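Long-range contacts in probable 2-dehydropantoate 2-reductase (Bacillus subtilis, PDB 3EGO), which probably catalyses the NADPH-dependent reduction of 2-dehydropantoate (ketopantoate) to (R)-pantoate in the biosynthesis of pantothenate: residues V29-Q34 with A60-N65; L71-K76 with T93-L98; L191-Q196 with S247-D252. One frame throughout, in Å; residues are numbered along the deposited sequence.

Contact 1. Residues V29-Q34 with A60-N65; sequences VVTRRQ and ADTSIN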
loop_
_atom_site.group_PDB
_atom_site.type_symbol
_atom_site.label_atom_id
_atom_site.label_comp_id
_atom_site.label_asym_id
_atom_site.label_seq_id
_atom_site.Cartn_x
_atom_site.Cartn_y
_atom_site.Cartn_z
ATOM N N VAL A 29 -7.216 -36.663 -8.731
ATOM C CA VAL A 29 -7.234 -35.260 -8.344
ATOM C C VAL A 29 -8.593 -34.938 -7.765
ATOM O O VAL A 29 -9.615 -35.188 -8.419
ATOM C CB VAL A 29 -6.958 -34.392 -9.571
ATOM C CG1 VAL A 29 -7.015 -32.875 -9.238
ATOM C CG2 VAL A 29 -5.576 -34.763 -10.090
ATOM N N VAL A 30 -8.604 -34.442 -6.532
ATOM C CA VAL A 30 -9.837 -34.050 -5.862
ATOM C C VAL A 30 -9.927 -32.536 -6.016
ATOM O O VAL A 30 -9.138 -31.784 -5.428
ATOM C CB VAL A 30 -9.821 -34.461 -4.364
ATOM C CG1 VAL A 30 -11.074 -33.941 -3.628
ATOM C CG2 VAL A 30 -9.639 -35.964 -4.212
ATOM N N THR A 31 -10.843 -32.109 -6.884
ATOM C CA THR A 31 -11.002 -30.704 -7.274
ATOM C C THR A 31 -12.316 -30.207 -6.674
ATOM O O THR A 31 -13.257 -30.962 -6.545
ATOM C CB THR A 31 -11.119 -30.546 -8.826
ATOM O OG1 THR A 31 -12.271 -31.248 -9.313
ATOM C CG2 THR A 31 -9.917 -31.104 -9.555
ATOM N N ARG A 32 -12.405 -28.930 -6.329
ATOM C CA ARG A 32 -13.671 -28.423 -5.807
ATOM C C ARG A 32 -14.738 -28.255 -6.907
ATOM O O ARG A 32 -15.940 -28.367 -6.623
ATOM C CB ARG A 32 -13.473 -27.114 -5.030
ATOM C CG ARG A 32 -13.429 -25.846 -5.901
ATOM C CD ARG A 32 -13.816 -24.622 -5.090
ATOM N NE ARG A 32 -15.247 -24.582 -4.763
ATOM C CZ ARG A 32 -15.741 -24.126 -3.609
ATOM N NH1 ARG A 32 -14.922 -23.693 -2.658
ATOM N NH2 ARG A 32 -17.049 -24.112 -3.396
ATOM N N ARG A 33 -14.310 -28.020 -8.154
ATOM C CA ARG A 33 -15.269 -27.877 -9.290
ATOM C C ARG A 33 -15.480 -29.145 -10.140
ATOM O O ARG A 33 -14.542 -29.691 -10.736
ATOM C CB ARG A 33 -14.876 -26.712 -10.193
ATOM C CG ARG A 33 -14.581 -25.437 -9.431
ATOM C CD ARG A 33 -13.845 -24.431 -10.301
ATOM N NE ARG A 33 -12.414 -24.709 -10.479
ATOM C CZ ARG A 33 -11.837 -24.993 -11.651
ATOM N NH1 ARG A 33 -12.548 -25.061 -12.770
ATOM N NH2 ARG A 33 -10.540 -25.209 -11.705
ATOM N N GLN A 34 -16.728 -29.621 -10.192
ATOM C CA GLN A 34 -17.044 -30.838 -10.970
ATOM C C GLN A 34 -16.592 -30.730 -12.431
ATOM O O GLN A 34 -16.255 -31.725 -13.092
ATOM C CB GLN A 34 -18.562 -31.124 -10.860
ATOM C CG GLN A 34 -18.970 -32.570 -11.118
ATOM C CD GLN A 34 -19.986 -33.062 -10.079
ATOM O OE1 GLN A 34 -21.153 -33.303 -10.398
ATOM N NE2 GLN A 34 -19.540 -33.192 -8.820
ATOM N N ALA A 60 -10.445 -38.282 -11.085
ATOM C CA ALA A 60 -10.760 -37.028 -10.432
ATOM C C ALA A 60 -12.086 -37.124 -9.665
ATOM O O ALA A 60 -12.918 -37.994 -9.940
ATOM C CB ALA A 60 -10.781 -35.898 -11.439
ATOM N N ASP A 61 -12.282 -36.246 -8.706
ATOM C CA ASP A 61 -13.469 -36.293 -7.880
ATOM C C ASP A 61 -13.584 -34.950 -7.201
ATOM O O ASP A 61 -12.645 -34.159 -7.244
ATOM C CB ASP A 61 -13.323 -37.385 -6.823
ATOM C CG ASP A 61 -14.640 -38.059 -6.487
ATOM O OD1 ASP A 61 -14.666 -39.315 -6.542
ATOM O OD2 ASP A 61 -15.626 -37.335 -6.171
ATOM N N THR A 62 -14.733 -34.697 -6.560
ATOM C CA THR A 62 -14.978 -33.434 -5.907
ATOM C C THR A 62 -15.026 -33.707 -4.418
ATOM O O THR A 62 -15.211 -32.821 -3.605
ATOM C CB THR A 62 -16.290 -32.794 -6.420
ATOM O OG1 THR A 62 -17.312 -33.783 -6.454
ATOM C CG2 THR A 62 -16.101 -32.277 -7.851
ATOM N N SER A 63 -14.806 -34.961 -4.070
ATOM C CA SER A 63 -14.742 -35.310 -2.668
ATOM C C SER A 63 -13.750 -36.438 -2.454
ATOM O O SER A 63 -13.416 -37.181 -3.375
ATOM C CB SER A 63 -16.139 -35.694 -2.175
ATOM O OG SER A 63 -16.597 -36.806 -2.935
ATOM N N ILE A 64 -13.252 -36.534 -1.230
ATOM C CA ILE A 64 -12.369 -37.635 -0.852
ATOM C C ILE A 64 -13.287 -38.802 -0.524
ATOM O O ILE A 64 -13.911 -38.848 0.538
ATOM C CB ILE A 64 -11.516 -37.293 0.394
ATOM C CG1 ILE A 64 -10.734 -35.996 0.170
ATOM C CG2 ILE A 64 -10.540 -38.450 0.758
ATOM C CD1 ILE A 64 -10.070 -35.489 1.403
ATOM N N ASN A 65 -13.415 -39.735 -1.446
ATOM C CA ASN A 65 -14.271 -40.855 -1.146
ATOM C C ASN A 65 -13.602 -42.196 -1.446
ATOM O O ASN A 65 -14.264 -43.197 -1.763
ATOM C CB ASN A 65 -15.688 -40.691 -1.736
ATOM C CG ASN A 65 -15.682 -40.157 -3.139
ATOM O OD1 ASN A 65 -15.218 -40.828 -4.064
ATOM N ND2 ASN A 65 -16.222 -38.953 -3.319
#
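The carbonyl oxygen of Asp61 is met by two donors from the end of strand 26-30 and the residue after it: Thr31 N makes a hydrogen bond to Asp61 O at 2.8 Å, and Val30 CA adds a C-H...O contact to the same oxygen at 3.1 Å. One step back, Asp61 N bonds to Val29 O, pairing the ends of strands 26-30 and 52-61 in parallel. Beyond the strands, Thr62 CA still comes to 3.1 Å from Thr31 O. Asp61 turns its carboxylate back on its own chain, where OD2 accepts from Thr62 N through its anti lone pair and from Ser63 N, two residues on, above the carboxylate plane, the bond that makes an Asx turn. On the opposite face from Val29 and Ala60, Val30 holds CG1 anti to its backbone N (chi1 175°), and this methyl packs 3.8 Å from Ser63 C and 4.3 Å from Ile64 CG1. Thr31 OG1 bonds to Arg33 O from above the carbonyl plane, tying down the turn before helix 34-43. A valine in place of Thr31 would probably leave the Arg33 carbonyl without its hydroxyl mate and this turn freer to move. Gln34 NE2 adds a weak bond to Thr62 OG1. In Rossmann folds the turn after the second strand usually borders the adenosine ribose; these backbone and hydroxyl bonds would hold it in place beside the probable NADP(+) site.

Contact 2. Residues L71-K76 with T93-L98; sequences LVVTVK and TNILFL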
loop_
_atom_site.group_PDB
_atom_site.type_symbol
_atom_site.label_atom_id
_atom_site.label_comp_id
_atom_site.label_asym_id
_atom_site.label_seq_id
_atom_site.Cartn_x
_atom_site.Cartn_y
_atom_site.Cartn_z
ATOM N N LEU A 71 -2.436 -38.812 0.818
ATOM C CA LEU A 71 -3.077 -37.595 0.349
ATOM C C LEU A 71 -2.076 -36.461 0.338
ATOM O O LEU A 71 -1.341 -36.255 1.300
ATOM C CB LEU A 71 -4.244 -37.206 1.248
ATOM C CG LEU A 71 -5.400 -38.199 1.147
ATOM C CD1 LEU A 71 -6.459 -37.872 2.223
ATOM C CD2 LEU A 71 -5.978 -38.156 -0.233
ATOM N N VAL A 72 -2.073 -35.711 -0.757
ATOM C CA VAL A 72 -1.139 -34.624 -0.910
ATOM C C VAL A 72 -1.989 -33.393 -1.017
ATOM O O VAL A 72 -2.798 -33.297 -1.935
ATOM C CB VAL A 72 -0.279 -34.760 -2.169
ATOM C CG1 VAL A 72 0.632 -33.502 -2.293
ATOM C CG2 VAL A 72 0.560 -36.067 -2.178
ATOM N N VAL A 73 -1.837 -32.479 -0.071
ATOM C CA VAL A 73 -2.717 -31.310 0.046
ATOM C C VAL A 73 -2.027 -30.076 -0.507
ATOM O O VAL A 73 -0.985 -29.657 -0.010
ATOM C CB VAL A 73 -3.166 -31.066 1.517
ATOM C CG1 VAL A 73 -3.958 -29.699 1.641
ATOM C CG2 VAL A 73 -4.019 -32.242 2.011
ATOM N N THR A 74 -2.616 -29.496 -1.554
ATOM C CA THR A 74 -1.968 -28.438 -2.311
ATOM C C THR A 74 -2.826 -27.151 -2.375
ATOM O O THR A 74 -2.417 -26.181 -3.033
ATOM C CB THR A 74 -1.633 -28.913 -3.770
ATOM O OG1 THR A 74 -2.852 -29.103 -4.495
ATOM C CG2 THR A 74 -0.919 -30.252 -3.766
ATOM N N VAL A 75 -3.978 -27.135 -1.694
ATOM C CA VAL A 75 -4.926 -26.002 -1.788
ATOM C C VAL A 75 -4.480 -24.770 -1.033
ATOM O O VAL A 75 -3.704 -24.855 -0.098
ATOM C CB VAL A 75 -6.361 -26.344 -1.287
ATOM C CG1 VAL A 75 -6.881 -27.596 -1.940
ATOM C CG2 VAL A 75 -6.413 -26.411 0.251
ATOM N N LYS A 76 -5.005 -23.625 -1.449
ATOM C CA LYS A 76 -4.814 -22.379 -0.739
ATOM C C LYS A 76 -5.411 -22.430 0.664
ATOM O O LYS A 76 -6.441 -23.074 0.896
ATOM C CB LYS A 76 -5.440 -21.238 -1.532
ATOM C CG LYS A 76 -4.703 -20.929 -2.832
ATOM N N THR A 93 -4.529 -42.174 7.586
ATOM C CA THR A 93 -3.587 -42.418 6.501
ATOM C C THR A 93 -2.448 -41.419 6.574
ATOM O O THR A 93 -2.284 -40.715 7.584
ATOM C CB THR A 93 -4.270 -42.370 5.113
ATOM O OG1 THR A 93 -3.347 -42.802 4.107
ATOM C CG2 THR A 93 -4.769 -40.945 4.795
ATOM N N ASN A 94 -1.649 -41.383 5.517
ATOM C CA ASN A 94 -0.547 -40.436 5.396
ATOM C C ASN A 94 -1.093 -39.193 4.700
ATOM O O ASN A 94 -1.764 -39.325 3.680
ATOM C CB ASN A 94 0.545 -41.039 4.518
ATOM C CG ASN A 94 1.066 -42.382 5.056
ATOM O OD1 ASN A 94 1.305 -42.510 6.252
ATOM N ND2 ASN A 94 1.263 -43.371 4.163
ATOM N N ILE A 95 -0.791 -38.013 5.237
ATOM C CA ILE A 95 -1.169 -36.763 4.588
ATOM C C ILE A 95 0.059 -35.933 4.487
ATOM O O ILE A 95 0.715 -35.687 5.508
ATOM C CB ILE A 95 -2.138 -35.930 5.414
ATOM C CG1 ILE A 95 -3.222 -36.800 6.037
ATOM C CG2 ILE A 95 -2.763 -34.806 4.530
ATOM C CD1 ILE A 95 -4.217 -37.365 5.078
ATOM N N LEU A 96 0.374 -35.497 3.260
ATOM C CA LEU A 96 1.505 -34.596 3.032
ATOM C C LEU A 96 1.006 -33.192 2.702
ATOM O O LEU A 96 0.387 -33.011 1.689
ATOM C CB LEU A 96 2.400 -35.100 1.882
ATOM C CG LEU A 96 3.592 -34.219 1.483
ATOM C CD1 LEU A 96 4.530 -33.973 2.680
ATOM C CD2 LEU A 96 4.374 -34.847 0.265
ATOM N N PHE A 97 1.251 -32.204 3.569
ATOM C CA PHE A 97 0.814 -30.817 3.295
ATOM C C PHE A 97 1.862 -30.026 2.544
ATOM O O PHE A 97 2.990 -29.902 3.015
ATOM C CB PHE A 97 0.514 -30.111 4.622
ATOM C CG PHE A 97 -0.712 -30.607 5.282
ATOM C CD1 PHE A 97 -1.943 -30.028 4.991
ATOM C CD2 PHE A 97 -0.662 -31.676 6.178
ATOM C CE1 PHE A 97 -3.119 -30.502 5.589
ATOM C CE2 PHE A 97 -1.818 -32.155 6.794
ATOM C CZ PHE A 97 -3.057 -31.578 6.493
ATOM N N LEU A 98 1.516 -29.481 1.376
ATOM C CA LEU A 98 2.501 -28.775 0.599
ATOM C C LEU A 98 2.157 -27.297 0.437
ATOM O O LEU A 98 2.733 -26.623 -0.416
ATOM C CB LEU A 98 2.673 -29.427 -0.782
ATOM C CG LEU A 98 3.305 -30.809 -0.816
ATOM C CD1 LEU A 98 3.427 -31.213 -2.275
ATOM C CD2 LEU A 98 4.693 -30.767 -0.147
#
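Leu71, Val73, Ile95 and Phe97 line one face of two parallel strands joined through helix 80-86 in a beta-alpha-beta unit of the Rossmann domain. Leu71 and Ile95 lie side by side and point the same way; Ile95 CD1, brought round by a chi2 of -70°, reaches 3.7 Å from Leu71 CD1 and also touches Leu71 CB. Val73 crosses Ile95 obliquely, its CG2 meeting Ile95 CG2 at 3.8 Å. The same valine runs alongside Phe97. Phe97 CG is anti to the carbonyl carbon (chi1 -71°), and the ring presents CD1 and CE1 to the valine: CD1 lies 3.8 Å from Val73 CB, while CE1 is met by Val73 CG2. His104 and Leu108 of helix 103-109 also pack on Phe97, and Leu87 and Ile90 on Leu71, so this apolar face is covered by the parts of the chain that follow each strand.

Between the faces, four backbone bonds hold the strands together: Leu71 N to Asn94 O, Leu96 N to Leu71 O, Val73 N to Leu96 O and Leu98 N to Val73 O. The second is the shortest, with Leu96 N 2.7 Å from Leu71 O and almost straight at 171°. Strand 4-8 pairs with strand 70-73 on its other edge, and strand 116-128 with strand 94-97.

Val72 and Leu96 turn to the reverse face. There Val72 is joined from just past the strand end by Leu98, which lies close to Val13 of the probable NADP(+) site; their side chains cross, and Val72 CG1 packs against Leu98 CD1 at 3.6 Å.

Contact 3. Residues L191-Q196 with S247-D252; sequences LTALLQ and SSMLVD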
loop_
_atom_site.group_PDB
_atom_site.type_symbol
_atom_site.label_atom_id
_atom_site.label_comp_id
_atom_site.label_asym_id
_atom_site.label_seq_id
_atom_site.Cartn_x
_atom_site.Cartn_y
_atom_site.Cartn_z
ATOM N N LEU A 191 6.199 -6.661 0.469
ATOM C CA LEU A 191 6.816 -5.411 0.056
ATOM C C LEU A 191 6.578 -5.092 -1.391
ATOM O O LEU A 191 6.289 -3.939 -1.732
ATOM C CB LEU A 191 8.333 -5.399 0.292
ATOM C CG LEU A 191 8.825 -4.775 1.585
ATOM C CD1 LEU A 191 8.412 -5.621 2.760
ATOM C CD2 LEU A 191 10.342 -4.644 1.559
ATOM N N THR A 192 6.742 -6.097 -2.254
ATOM C CA THR A 192 6.485 -5.923 -3.679
ATOM C C THR A 192 5.014 -5.635 -3.968
ATOM O O THR A 192 4.681 -4.858 -4.868
ATOM C CB THR A 192 6.945 -7.135 -4.536
ATOM O OG1 THR A 192 6.322 -8.318 -4.075
ATOM C CG2 THR A 192 8.460 -7.306 -4.499
ATOM N N ALA A 193 4.137 -6.261 -3.204
ATOM C CA ALA A 193 2.725 -6.044 -3.359
ATOM C C ALA A 193 2.395 -4.598 -3.060
ATOM O O ALA A 193 1.564 -4.020 -3.733
ATOM C CB ALA A 193 1.941 -6.931 -2.451
ATOM N N LEU A 194 3.020 -4.000 -2.049
ATOM C CA LEU A 194 2.659 -2.597 -1.766
ATOM C C LEU A 194 3.290 -1.592 -2.746
ATOM O O LEU A 194 2.638 -0.608 -3.177
ATOM C CB LEU A 194 2.961 -2.234 -0.299
ATOM C CG LEU A 194 1.828 -2.516 0.688
ATOM C CD1 LEU A 194 2.112 -3.659 1.618
ATOM C CD2 LEU A 194 1.580 -1.255 1.521
ATOM N N LEU A 195 4.548 -1.837 -3.100
ATOM C CA LEU A 195 5.315 -0.882 -3.923
ATOM C C LEU A 195 5.012 -1.075 -5.409
ATOM O O LEU A 195 5.304 -0.199 -6.224
ATOM C CB LEU A 195 6.815 -1.048 -3.694
ATOM C CG LEU A 195 7.306 -0.724 -2.284
ATOM C CD1 LEU A 195 8.654 -1.360 -2.018
ATOM C CD2 LEU A 195 7.354 0.776 -2.016
ATOM N N GLN A 196 4.437 -2.236 -5.719
ATOM C CA GLN A 196 4.192 -2.704 -7.083
ATOM C C GLN A 196 5.427 -2.584 -7.983
ATOM O O GLN A 196 5.379 -1.966 -9.052
ATOM C CB GLN A 196 3.002 -1.975 -7.710
ATOM C CG GLN A 196 1.727 -2.112 -6.933
ATOM C CD GLN A 196 0.574 -1.533 -7.701
ATOM O OE1 GLN A 196 0.727 -1.132 -8.869
ATOM N NE2 GLN A 196 -0.590 -1.468 -7.060
ATOM N N SER A 247 6.169 -10.740 -7.885
ATOM C CA SER A 247 5.985 -11.772 -6.874
ATOM C C SER A 247 4.547 -12.242 -6.987
ATOM O O SER A 247 3.706 -11.517 -7.487
ATOM C CB SER A 247 6.233 -11.205 -5.480
ATOM O OG SER A 247 5.161 -10.339 -5.159
ATOM N N SER A 248 4.248 -13.430 -6.480
ATOM C CA SER A 248 2.878 -13.943 -6.490
ATOM C C SER A 248 1.873 -13.062 -5.738
ATOM O O SER A 248 0.681 -13.053 -6.065
ATOM C CB SER A 248 2.845 -15.328 -5.869
ATOM O OG SER A 248 3.252 -15.271 -4.511
ATOM N N MET A 249 2.344 -12.351 -4.705
ATOM C CA MET A 249 1.447 -11.502 -3.915
ATOM C C MET A 249 1.145 -10.214 -4.669
ATOM O O MET A 249 0.034 -9.700 -4.595
ATOM C CB MET A 249 2.025 -11.226 -2.502
ATOM C CG MET A 249 1.086 -10.468 -1.536
ATOM S SD MET A 249 1.532 -10.574 0.279
ATOM C CE MET A 249 1.465 -12.323 0.509
ATOM N N LEU A 250 2.125 -9.694 -5.390
ATOM C CA LEU A 250 1.923 -8.517 -6.213
ATOM C C LEU A 250 0.867 -8.835 -7.272
ATOM O O LEU A 250 -0.092 -8.090 -7.471
ATOM C CB LEU A 250 3.232 -8.097 -6.870
ATOM C CG LEU A 250 3.183 -6.911 -7.845
ATOM C CD1 LEU A 250 2.211 -5.796 -7.353
ATOM C CD2 LEU A 250 4.590 -6.354 -8.080
ATOM N N VAL A 251 1.019 -9.988 -7.903
ATOM C CA VAL A 251 0.034 -10.485 -8.879
ATOM C C VAL A 251 -1.392 -10.625 -8.307
ATOM O O VAL A 251 -2.368 -10.158 -8.910
ATOM C CB VAL A 251 0.542 -11.820 -9.492
ATOM C CG1 VAL A 251 -0.580 -12.558 -10.203
ATOM C CG2 VAL A 251 1.701 -11.523 -10.422
ATOM N N ASP A 252 -1.520 -11.253 -7.152
ATOM C CA ASP A 252 -2.797 -11.370 -6.482
ATOM C C ASP A 252 -3.436 -9.998 -6.216
ATOM O O ASP A 252 -4.585 -9.771 -6.535
ATOM C CB ASP A 252 -2.627 -12.123 -5.178
ATOM C CG ASP A 252 -2.489 -13.627 -5.379
ATOM O OD1 ASP A 252 -2.702 -14.078 -6.532
ATOM O OD2 ASP A 252 -2.198 -14.347 -4.377
#
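Ala193 and Leu250 bring two helices together almost backbone to backbone, their CA atoms 3.9 Å apart. The axes of the short segments 191-195 and 248-252 approach to 7.6 Å and run in broadly the same direction, at a crossing angle of -38°. The last turn of helix 174-195 thus lies against the first turn of helix 248-255. Gln196, with a positive phi of 49°, takes the chain out of the first helix, while Ser247 is the N-cap of the second.

The small side chain of Ala193 permits this closeness: Ala193 CB packs on Met249, 3.8 Å from its CG. Beside it Leu250, with CG anti to the backbone N (chi1 177°), spreads its two methyls over the helix end, CD2 lying 3.5 Å from Thr192 O and CD1 3.7 Å from Gln196 CA. The aliphatic part of Gln196 crosses Leu250 at about a right angle, its CG meeting CD1.

The polar link is a short hydrogen bond of 2.6 Å between Thr192 OG1 and Ser247 OG, in which either hydroxyl could be the donor. Ser247 OG also accepts from Leu250 N at 3.1 Å, the capping bond of the helix, and Thr192 OG1 also lies within hydrogen-bonding distance of the carbonyl oxygens of Ile188 and Asn189, which would share or compete for its single proton. Buried as they are, both hydroxyls have several partners, and the N-cap is tied directly to the neighbouring helix. Ala291 of the second subunit packs on Gln196.

Asn199 touches both Thr192 and Ser247, and Asn189 lies against Ser247 and Ser248. As Asn189, Asn199 and Ser248 probably bind substrate, this packing of a helix end against an N-capped helix start, in the helical C-terminal domain, probably forms part of the wall of the ketopantoate site.

Contacts 1 and 2 belong to the same sheet of the Rossmann domain, with centres 14 Å apart; strand 4-8 lies between their strands, and Ile8 touches Val30 and Ile64 of contact 1 as well as Leu71 and Val73 of contact 2. Both lie near the glycine-rich turn that probably binds NADP(+): the side chain of Val29 is about 4 Å from Gly10, and those of Leu98 and Val13 are about 5 Å apart. Contact 3 lies in the helical C-terminal domain, its centre 26 Å from that of contact 2 and 31 Å from that of contact 1. Contacts 1 and 2 thus lie on the side of the probable cofactor site, and contact 3 beside residues that probably bind substrate.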